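Local coordinates for HTH tetR-type domain-containing protein (Streptomyces coelicolor A3, PDB 3IUV), which is of unknown precise function but probably binds DNA as a transcriptional regulator of the TetR family, at residues 13-18 and 48-53; 92-97 and 153-158. One frame throughout, in Å; residues are numbered along the deposited sequence.

Contact 1. Residues 13-18 and 48-53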
loop_
_atom_site.group_PDB
_atom_site.type_symbol
_atom_site.label_atom_id
_atom_site.label_comp_id
_atom_site.label_asym_id
_atom_site.label_seq_id
_atom_site.Cartn_x
_atom_site.Cartn_y
_atom_site.Cartn_z
ATOM N N GLN A 13 -9.440 -22.446 -13.035
ATOM C CA GLN A 13 -8.705 -21.294 -13.495
ATOM C C GLN A 13 -9.670 -20.217 -13.969
ATOM O O GLN A 13 -9.551 -19.034 -13.601
ATOM C CB GLN A 13 -7.800 -21.702 -14.651
ATOM C CG GLN A 13 -6.835 -20.611 -15.082
ATOM C CD GLN A 13 -5.921 -20.190 -13.957
ATOM O OE1 GLN A 13 -5.409 -21.030 -13.201
ATOM N NE2 GLN A 13 -5.714 -18.887 -13.828
ATOM N N ARG A 14 -10.616 -20.629 -14.809
ATOM C CA ARG A 14 -11.615 -19.716 -15.333
ATOM C C ARG A 14 -12.227 -19.001 -14.169
ATOM O O ARG A 14 -12.459 -17.790 -14.222
ATOM C CB ARG A 14 -12.707 -20.474 -16.078
ATOM C CG ARG A 14 -12.337 -20.885 -17.486
ATOM C CD ARG A 14 -13.454 -21.706 -18.085
ATOM N NE ARG A 14 -14.763 -21.153 -17.742
ATOM C CZ ARG A 14 -15.918 -21.698 -18.109
ATOM N NH1 ARG A 14 -15.918 -22.807 -18.830
ATOM N NH2 ARG A 14 -17.072 -21.140 -17.758
ATOM N N ILE A 15 -12.483 -19.765 -13.108
ATOM C CA ILE A 15 -13.076 -19.217 -11.891
ATOM C C ILE A 15 -12.180 -18.142 -11.246
ATOM O O ILE A 15 -12.605 -16.992 -11.074
ATOM C CB ILE A 15 -13.477 -20.341 -10.888
ATOM C CG1 ILE A 15 -14.717 -21.096 -11.409
ATOM C CG2 ILE A 15 -13.697 -19.779 -9.462
ATOM C CD1 ILE A 15 -15.172 -22.244 -10.545
ATOM N N ILE A 16 -10.944 -18.510 -10.917
ATOM C CA ILE A 16 -9.992 -17.584 -10.309
ATOM C C ILE A 16 -9.807 -16.321 -11.139
ATOM O O ILE A 16 -9.781 -15.201 -10.610
ATOM C CB ILE A 16 -8.640 -18.253 -10.140
ATOM C CG1 ILE A 16 -8.765 -19.380 -9.111
ATOM C CG2 ILE A 16 -7.598 -17.231 -9.726
ATOM C CD1 ILE A 16 -7.514 -20.200 -8.951
ATOM N N ASP A 17 -9.674 -16.510 -12.447
ATOM C CA ASP A 17 -9.473 -15.393 -13.357
ATOM C C ASP A 17 -10.653 -14.460 -13.286
ATOM O O ASP A 17 -10.505 -13.247 -13.273
ATOM C CB ASP A 17 -9.295 -15.906 -14.780
ATOM C CG ASP A 17 -7.915 -16.502 -15.008
ATOM O OD1 ASP A 17 -6.932 -15.965 -14.447
ATOM O OD2 ASP A 17 -7.810 -17.504 -15.744
ATOM N N ALA A 18 -11.837 -15.047 -13.234
ATOM C CA ALA A 18 -13.058 -14.278 -13.118
ATOM C C ALA A 18 -13.085 -13.511 -11.805
ATOM O O ALA A 18 -13.448 -12.339 -11.779
ATOM C CB ALA A 18 -14.274 -15.198 -13.244
ATOM N N THR A 48 -18.338 -23.338 -5.854
ATOM C CA THR A 48 -18.151 -23.733 -4.478
ATOM C C THR A 48 -17.382 -25.068 -4.379
ATOM O O THR A 48 -16.687 -25.350 -3.397
ATOM C CB THR A 48 -19.492 -23.727 -3.737
ATOM O OG1 THR A 48 -20.327 -24.764 -4.250
ATOM C CG2 THR A 48 -20.201 -22.385 -3.956
ATOM N N TYR A 49 -17.490 -25.873 -5.423
ATOM C CA TYR A 49 -16.807 -27.152 -5.481
ATOM C C TYR A 49 -15.303 -26.882 -5.419
ATOM O O TYR A 49 -14.523 -27.599 -4.793
ATOM C CB TYR A 49 -17.213 -27.875 -6.770
ATOM C CG TYR A 49 -16.474 -29.154 -7.051
ATOM C CD1 TYR A 49 -16.467 -30.187 -6.127
ATOM C CD2 TYR A 49 -15.789 -29.332 -8.258
ATOM C CE1 TYR A 49 -15.794 -31.359 -6.384
ATOM C CE2 TYR A 49 -15.110 -30.494 -8.523
ATOM C CZ TYR A 49 -15.118 -31.509 -7.580
ATOM O OH TYR A 49 -14.450 -32.682 -7.836
ATOM N N HIS A 50 -14.909 -25.788 -6.034
ATOM C CA HIS A 50 -13.521 -25.399 -6.010
ATOM C C HIS A 50 -13.156 -24.465 -4.852
ATOM O O HIS A 50 -12.012 -24.428 -4.429
ATOM C CB HIS A 50 -13.145 -24.801 -7.359
ATOM C CG HIS A 50 -13.187 -25.804 -8.463
ATOM N ND1 HIS A 50 -12.262 -26.812 -8.581
ATOM C CD2 HIS A 50 -14.075 -25.981 -9.479
ATOM C CE1 HIS A 50 -12.558 -27.561 -9.628
ATOM N NE2 HIS A 50 -13.651 -27.070 -10.188
ATOM N N PHE A 51 -14.112 -23.722 -4.318
ATOM C CA PHE A 51 -13.777 -22.810 -3.230
ATOM C C PHE A 51 -14.901 -22.731 -2.234
ATOM O O PHE A 51 -15.913 -22.083 -2.490
ATOM C CB PHE A 51 -13.460 -21.404 -3.758
ATOM C CG PHE A 51 -12.377 -21.380 -4.794
ATOM C CD1 PHE A 51 -12.688 -21.254 -6.139
ATOM C CD2 PHE A 51 -11.043 -21.501 -4.427
ATOM C CE1 PHE A 51 -11.687 -21.243 -7.107
ATOM C CE2 PHE A 51 -10.035 -21.499 -5.389
ATOM C CZ PHE A 51 -10.357 -21.373 -6.732
ATOM N N ALA A 52 -14.713 -23.387 -1.094
ATOM C CA ALA A 52 -15.678 -23.328 0.001
ATOM C C ALA A 52 -15.794 -21.929 0.627
ATOM O O ALA A 52 -16.844 -21.271 0.500
ATOM C CB ALA A 52 -15.321 -24.344 1.048
ATOM N N THR A 53 -14.737 -21.473 1.310
ATOM C CA THR A 53 -14.780 -20.149 1.917
ATOM C C THR A 53 -14.638 -19.134 0.811
ATOM O O THR A 53 -14.123 -19.454 -0.259
ATOM C CB THR A 53 -13.674 -19.909 2.973
ATOM O OG1 THR A 53 -12.447 -19.547 2.328
ATOM C CG2 THR A 53 -13.460 -21.139 3.814
#
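Methyl CG2 of Ile-15 comes up to the edge of the Phe-51 ring, near its plane, with CE1 of Phe-51 3.4 Å away. Ile-16 reaches the same end of the ring obliquely, its CG1 3.5 Å from CZ of Phe-51 and its CD1 also near CZ, the two side chains crossing at about a right angle. Ile-15 uses its other branch as well: CD1 approaches CD2 of His-50 at 4.0 Å. Only carbon atoms meet across the contact, and two branched side chains of helix 11-24 hold the Phe-51 ring by its outer carbons. Phe-51 leaves helical geometry just after helix 44-50, and with CG beside the backbone N (chi1 -55°) its ring projects toward helix 11-24; its carbonyl oxygen is hydrogen-bonded to NE2 of His-33. With a serine in its place, the loss of the ring would probably open a gap beside Ile-15 CG2 and Ile-16 CG1 and leave both without their aromatic partner. This packing joins the first helix of the probable DNA-binding domain to the end of the predicted helix-turn-helix recognition helix. Around it, Val-42 touches Ile-15, while Ala-60 of helix 54-73 meets both Ile-16 and Phe-51.

Contact 2. Residues 92-97 and 153-158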
loop_
_atom_site.group_PDB
_atom_site.type_symbol
_atom_site.label_atom_id
_atom_site.label_comp_id
_atom_site.label_asym_id
_atom_site.label_seq_id
_atom_site.Cartn_x
_atom_site.Cartn_y
_atom_site.Cartn_z
ATOM N N ARG A 92 14.480 -3.445 -13.684
ATOM C CA ARG A 92 13.878 -4.095 -14.852
ATOM C C ARG A 92 12.786 -5.108 -14.463
ATOM O O ARG A 92 11.842 -5.314 -15.216
ATOM C CB ARG A 92 14.950 -4.738 -15.737
ATOM N N VAL A 93 12.902 -5.733 -13.297
ATOM C CA VAL A 93 11.794 -6.540 -12.794
ATOM C C VAL A 93 10.591 -5.636 -12.529
ATOM O O VAL A 93 9.479 -5.894 -12.985
ATOM C CB VAL A 93 12.171 -7.312 -11.518
ATOM C CG1 VAL A 93 10.906 -7.765 -10.781
ATOM C CG2 VAL A 93 13.075 -8.512 -11.867
ATOM N N LEU A 94 10.833 -4.560 -11.798
ATOM C CA LEU A 94 9.822 -3.543 -11.584
ATOM C C LEU A 94 9.267 -2.953 -12.887
ATOM O O LEU A 94 8.064 -2.734 -13.002
ATOM C CB LEU A 94 10.369 -2.420 -10.704
ATOM C CG LEU A 94 10.290 -2.631 -9.198
ATOM C CD1 LEU A 94 10.122 -1.271 -8.524
ATOM C CD2 LEU A 94 9.125 -3.552 -8.862
ATOM N N GLY A 95 10.134 -2.680 -13.858
ATOM C CA GLY A 95 9.687 -2.174 -15.154
ATOM C C GLY A 95 8.697 -3.119 -15.822
ATOM O O GLY A 95 7.712 -2.685 -16.404
ATOM N N GLU A 96 8.948 -4.421 -15.727
ATOM C CA GLU A 96 8.048 -5.412 -16.308
ATOM C C GLU A 96 6.761 -5.561 -15.503
ATOM O O GLU A 96 5.666 -5.398 -16.041
ATOM C CB GLU A 96 8.748 -6.761 -16.429
ATOM C CG GLU A 96 9.903 -6.745 -17.400
ATOM C CD GLU A 96 10.713 -8.021 -17.371
ATOM O OE1 GLU A 96 10.125 -9.114 -17.219
ATOM O OE2 GLU A 96 11.946 -7.926 -17.514
ATOM N N TRP A 97 6.903 -5.876 -14.218
ATOM C CA TRP A 97 5.772 -6.021 -13.297
ATOM C C TRP A 97 4.768 -4.878 -13.407
ATOM O O TRP A 97 3.605 -5.026 -13.031
ATOM C CB TRP A 97 6.303 -6.096 -11.866
ATOM C CG TRP A 97 5.273 -6.238 -10.773
ATOM C CD1 TRP A 97 5.109 -5.414 -9.693
ATOM C CD2 TRP A 97 4.296 -7.287 -10.629
ATOM N NE1 TRP A 97 4.089 -5.876 -8.895
ATOM C CE2 TRP A 97 3.576 -7.021 -9.443
ATOM C CE3 TRP A 97 3.961 -8.414 -11.389
ATOM C CZ2 TRP A 97 2.536 -7.851 -9.001
ATOM C CZ3 TRP A 97 2.925 -9.233 -10.948
ATOM C CH2 TRP A 97 2.226 -8.946 -9.766
ATOM N N ASP A 153 8.011 -1.867 -3.019
ATOM C CA ASP A 153 6.623 -1.553 -2.698
ATOM C C ASP A 153 6.307 -0.070 -2.791
ATOM O O ASP A 153 5.314 0.319 -3.399
ATOM C CB ASP A 153 6.266 -2.058 -1.301
ATOM C CG ASP A 153 5.302 -3.226 -1.329
ATOM O OD1 ASP A 153 4.659 -3.456 -2.379
ATOM O OD2 ASP A 153 5.191 -3.908 -0.293
ATOM N N GLY A 154 7.148 0.754 -2.179
ATOM C CA GLY A 154 7.006 2.206 -2.232
ATOM C C GLY A 154 6.960 2.728 -3.652
ATOM O O GLY A 154 5.946 3.278 -4.095
ATOM N N ILE A 155 8.059 2.548 -4.374
ATOM C CA ILE A 155 8.103 2.877 -5.797
ATOM C C ILE A 155 6.828 2.391 -6.509
ATOM O O ILE A 155 6.149 3.171 -7.160
ATOM C CB ILE A 155 9.401 2.321 -6.473
ATOM C CG1 ILE A 155 10.619 3.152 -6.045
ATOM C CG2 ILE A 155 9.272 2.271 -8.011
ATOM C CD1 ILE A 155 12.016 2.470 -6.250
ATOM N N CYS A 156 6.482 1.116 -6.371
ATOM C CA CYS A 156 5.279 0.629 -7.037
ATOM C C CYS A 156 4.076 1.410 -6.570
ATOM O O CYS A 156 3.265 1.878 -7.381
ATOM C CB CYS A 156 5.050 -0.852 -6.785
ATOM S SG CYS A 156 6.355 -1.867 -7.463
ATOM N N LEU A 157 3.966 1.555 -5.256
ATOM C CA LEU A 157 2.840 2.270 -4.688
ATOM C C LEU A 157 2.665 3.593 -5.421
ATOM O O LEU A 157 1.706 3.771 -6.153
ATOM C CB LEU A 157 3.058 2.511 -3.201
ATOM C CG LEU A 157 1.951 1.874 -2.369
ATOM C CD1 LEU A 157 1.775 2.589 -1.050
ATOM C CD2 LEU A 157 0.653 1.853 -3.165
ATOM N N GLN A 158 3.622 4.496 -5.239
ATOM C CA GLN A 158 3.655 5.773 -5.941
ATOM C C GLN A 158 3.163 5.734 -7.373
ATOM O O GLN A 158 2.371 6.574 -7.784
ATOM C CB GLN A 158 5.070 6.348 -5.924
ATOM C CG GLN A 158 5.475 6.833 -4.547
ATOM C CD GLN A 158 4.472 7.835 -3.966
ATOM O OE1 GLN A 158 3.986 7.676 -2.840
ATOM N NE2 GLN A 158 4.157 8.866 -4.740
#
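One turn before Cys-156, whose sulfur meets Leu-94 across the contact, the carbonyl oxygen of Asp-153 is gripped twice: by the helical bond from Leu-157 N, at 2.6 Å, and by the hydroxyl of Tyr-109 from helix 103-117. The setting is the all-helical C-terminal domain of the TetR family, in which helices 86-98 and 142-161 pack here with their chain directions 33° apart. Their local axes come no closer than 11.3 Å, so the space is bridged by side chains. Leu-94 supplies most of the bridge from helix 86-98. CD1 of Leu-94 lies 3.7 Å from CG2 of Ile-155, the side chains crossing obliquely, and also comes near the sulfur of Cys-156; CD2 of Leu-94 approaches SG of Cys-156 more closely, at 3.5 Å. The CG2 branch of Ile-155 stands anti to its backbone N, which turns this methyl, rather than the longer CG1 arm, to Leu-94. Tyr-166, from a loop, packs against both Leu-94 and Ile-155, and Phe-69 of helix 54-73 meets the Trp-97 ring edge-to-face. On another flank of helix 142-161, Asp-153 and Leu-157 pack against Leu-157 and Asp-153 of the second subunit, consistent with the helical dimer interface of this family; the contact thus ties helix 86-98 to a helix that also serves dimerisation. The sulfur of Cys-156 also makes a sulfur-aromatic contact with Trp-97. SG lies at the edge of the indole, near its plane, 5.5 Å from the centroid of the five-membered ring, and the ring atom that faces it is CD1 of Trp-97, 4.4 Å from SG of Cys-156.

From the N terminus, helix 11-24 is followed by helices 33-40 and 44-50, and contact 1 closes this 29-residue loop by bringing residues 48-53 back onto the first helix, completing the three-helix N-terminal unit, probably the DNA-binding domain. The chain then runs through helix 54-73 to helix 86-98, where contact 2 opens; it closes 55 residues later, after helices 103-117 and 121-139, on helix 142-161. The two loops follow in series, neither nested nor crossed. The centres of contacts 1 and 2 are about 29 Å apart, on opposite sides of the chain's centre. Helix 54-73 links them, with Gln-64 touching Ile-16 of contact 1 and Val-72 touching Val-93 of the segment 92-97.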